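Universal stress protein MJ0577 (Methanocaldococcus jannaschii, PDB 1MJH) binds ATP, with a manganese ion as cofactor, and forms a homodimer of the universal stress protein A family. Local coordinates at residues E35-H40 with K98-I103. Numbering follows the deposited sequence.
Sequences EVILLH and KVKDII
The chain of Lys98 passes over one face of the Glu35 carboxylate, and the two side chains lie side by side, pointing the same way. OE2 of Glu35 sits 3.2 Å from CD of Lys98. NZ of Lys98 is farther on, 3.8 Å from that OE2, a long salt bridge. CG of Glu35 is anti to its backbone N (chi1 -177°) and rests against the Lys98 carbonyl oxygen. An alanine in place of Glu35 would probably leave the Lys98 ammonium without this mate and uncover its aliphatic chain. The other flat group, the His40 ring, turns away from strand 98-103; it meets the ring of Phe14, and the residue touches ATP.

The backbones pair in parallel. Five N-H...O bonds join them, from Val36 N to Lys98 O through to His40 N to Ile102 O. The straightest runs from Ile102 N to Leu38 O, at 2.7 Å and 172°. Leu38 N instead reaches Lys100 O from above the carbonyl plane.

On the Glu35 face, Ile102 carries the apolar contact. Its CD1 meets CG2 of Ile37 at 3.7 Å, and its CG2 meets CD1 of Leu39 at 3.6 Å. Leu39 also packs on Ile112 and Ile115 of helix 108-118. Lys100 lies alongside Ile37 and ends in a salt bridge with Glu119. On the other face, CB of Leu38 touches CG1 of Val99 at 3.9 Å. Helix 66-95 covers this side through Met85, Ile88 and Leu92, and its Lys89 pairs with Asp101.

Strand 98-106 is an edge strand within this chain, and strand 35-43 lies between it and 7-11. Helix 66-95 lies in the beta-alpha-beta crossover joining 35-43 to 98-106. This is the parallel, nucleotide-binding alpha/beta fold of the universal stress proteins, with Leu39 and His40 lining the ATP pocket.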
loop_
_atom_site.group_PDB
_atom_site.type_symbol
_atom_site.label_atom_id
_atom_site.label_comp_id
_atom_site.label_asym_id
_atom_site.label_seq_id
_atom_site.Cartn_x
_atom_site.Cartn_y
_atom_site.Cartn_z
ATOM N N GLU B 35 -14.614 8.803 6.346
ATOM C CA GLU B 35 -14.019 10.132 6.460
ATOM C C GLU B 35 -12.656 10.192 5.773
ATOM O O GLU B 35 -11.970 9.186 5.836
ATOM C CB GLU B 35 -13.828 10.387 7.956
ATOM C CG GLU B 35 -13.290 11.764 8.277
ATOM C CD GLU B 35 -13.691 12.148 9.711
ATOM O OE1 GLU B 35 -13.857 11.266 10.558
ATOM O OE2 GLU B 35 -13.841 13.362 9.938
ATOM N N VAL B 36 -12.368 11.305 5.131
ATOM C CA VAL B 36 -11.026 11.475 4.557
ATOM C C VAL B 36 -10.319 12.616 5.252
ATOM O O VAL B 36 -10.855 13.749 5.360
ATOM C CB VAL B 36 -11.042 11.723 3.030
ATOM C CG1 VAL B 36 -9.619 11.984 2.520
ATOM C CG2 VAL B 36 -11.645 10.513 2.352
ATOM N N ILE B 37 -9.070 12.429 5.685
ATOM C CA ILE B 37 -8.180 13.465 6.119
ATOM C C ILE B 37 -7.387 13.928 4.881
ATOM O O ILE B 37 -6.628 13.109 4.383
ATOM C CB ILE B 37 -7.190 13.046 7.225
ATOM C CG1 ILE B 37 -7.886 12.354 8.376
ATOM C CG2 ILE B 37 -6.402 14.274 7.711
ATOM C CD1 ILE B 37 -9.137 13.032 8.939
ATOM N N LEU B 38 -7.701 15.137 4.370
ATOM C CA LEU B 38 -7.017 15.553 3.132
ATOM C C LEU B 38 -5.889 16.464 3.481
ATOM O O LEU B 38 -6.083 17.519 4.141
ATOM C CB LEU B 38 -8.113 16.264 2.271
ATOM C CG LEU B 38 -7.523 17.049 1.092
ATOM C CD1 LEU B 38 -7.032 16.049 0.013
ATOM C CD2 LEU B 38 -8.609 17.909 0.423
ATOM N N LEU B 39 -4.670 16.019 3.185
ATOM C CA LEU B 39 -3.498 16.732 3.686
ATOM C C LEU B 39 -2.518 17.211 2.646
ATOM O O LEU B 39 -2.145 16.407 1.807
ATOM C CB LEU B 39 -2.780 15.721 4.646
ATOM C CG LEU B 39 -1.421 16.198 5.129
ATOM C CD1 LEU B 39 -1.511 17.456 6.009
ATOM C CD2 LEU B 39 -0.786 15.071 5.986
ATOM N N HIS B 40 -2.108 18.484 2.680
ATOM C CA HIS B 40 -1.002 18.972 1.882
ATOM C C HIS B 40 0.061 19.589 2.787
ATOM O O HIS B 40 -0.319 20.320 3.735
ATOM C CB HIS B 40 -1.459 20.005 0.801
ATOM C CG HIS B 40 -0.269 20.489 0.026
ATOM N ND1 HIS B 40 0.288 21.735 0.040
ATOM C CD2 HIS B 40 0.503 19.833 -0.833
ATOM C CE1 HIS B 40 1.337 21.791 -0.785
ATOM N NE2 HIS B 40 1.503 20.598 -1.351
ATOM N N LYS B 98 -16.996 12.586 4.630
ATOM C CA LYS B 98 -16.752 13.773 5.454
ATOM C C LYS B 98 -15.280 14.091 5.236
ATOM O O LYS B 98 -14.474 13.149 5.288
ATOM C CB LYS B 98 -16.987 13.510 6.943
ATOM C CG LYS B 98 -16.772 14.688 7.875
ATOM C CD LYS B 98 -16.880 14.141 9.311
ATOM C CE LYS B 98 -16.771 15.228 10.362
ATOM N NZ LYS B 98 -16.943 14.655 11.733
ATOM N N VAL B 99 -14.899 15.337 5.027
ATOM C CA VAL B 99 -13.509 15.658 4.749
ATOM C C VAL B 99 -12.943 16.703 5.695
ATOM O O VAL B 99 -13.505 17.805 5.845
ATOM C CB VAL B 99 -13.372 16.231 3.300
ATOM C CG1 VAL B 99 -11.906 16.608 3.041
ATOM C CG2 VAL B 99 -13.977 15.325 2.245
ATOM N N LYS B 100 -11.810 16.350 6.301
ATOM C CA LYS B 100 -11.080 17.290 7.122
ATOM C C LYS B 100 -9.841 17.708 6.335
ATOM O O LYS B 100 -8.888 16.920 6.195
ATOM C CB LYS B 100 -10.603 16.678 8.434
ATOM C CG LYS B 100 -9.819 17.670 9.299
ATOM C CD LYS B 100 -9.478 17.123 10.686
ATOM C CE LYS B 100 -8.653 18.121 11.483
ATOM N NZ LYS B 100 -8.290 17.603 12.847
ATOM N N ASP B 101 -9.861 18.971 5.872
ATOM C CA ASP B 101 -8.701 19.409 5.077
ATOM C C ASP B 101 -7.648 20.101 5.913
ATOM O O ASP B 101 -7.921 20.963 6.785
ATOM C CB ASP B 101 -9.161 20.301 3.923
ATOM C CG ASP B 101 -10.068 21.432 4.395
ATOM O OD1 ASP B 101 -10.989 21.197 5.181
ATOM O OD2 ASP B 101 -9.847 22.565 3.925
ATOM N N ILE B 102 -6.396 19.702 5.778
ATOM C CA ILE B 102 -5.251 20.266 6.481
ATOM C C ILE B 102 -4.126 20.718 5.579
ATOM O O ILE B 102 -3.650 19.990 4.696
ATOM C CB ILE B 102 -4.677 19.181 7.453
ATOM C CG1 ILE B 102 -5.751 18.694 8.425
ATOM C CG2 ILE B 102 -3.429 19.683 8.169
ATOM C CD1 ILE B 102 -5.338 17.458 9.234
ATOM N N ILE B 103 -3.627 21.944 5.756
ATOM C CA ILE B 103 -2.456 22.470 5.116
ATOM C C ILE B 103 -1.465 22.822 6.226
ATOM O O ILE B 103 -1.845 23.512 7.174
ATOM C CB ILE B 103 -2.642 23.697 4.223
ATOM C CG1 ILE B 103 -3.633 23.368 3.097
ATOM C CG2 ILE B 103 -1.324 24.220 3.679
ATOM C CD1 ILE B 103 -4.144 24.620 2.409
#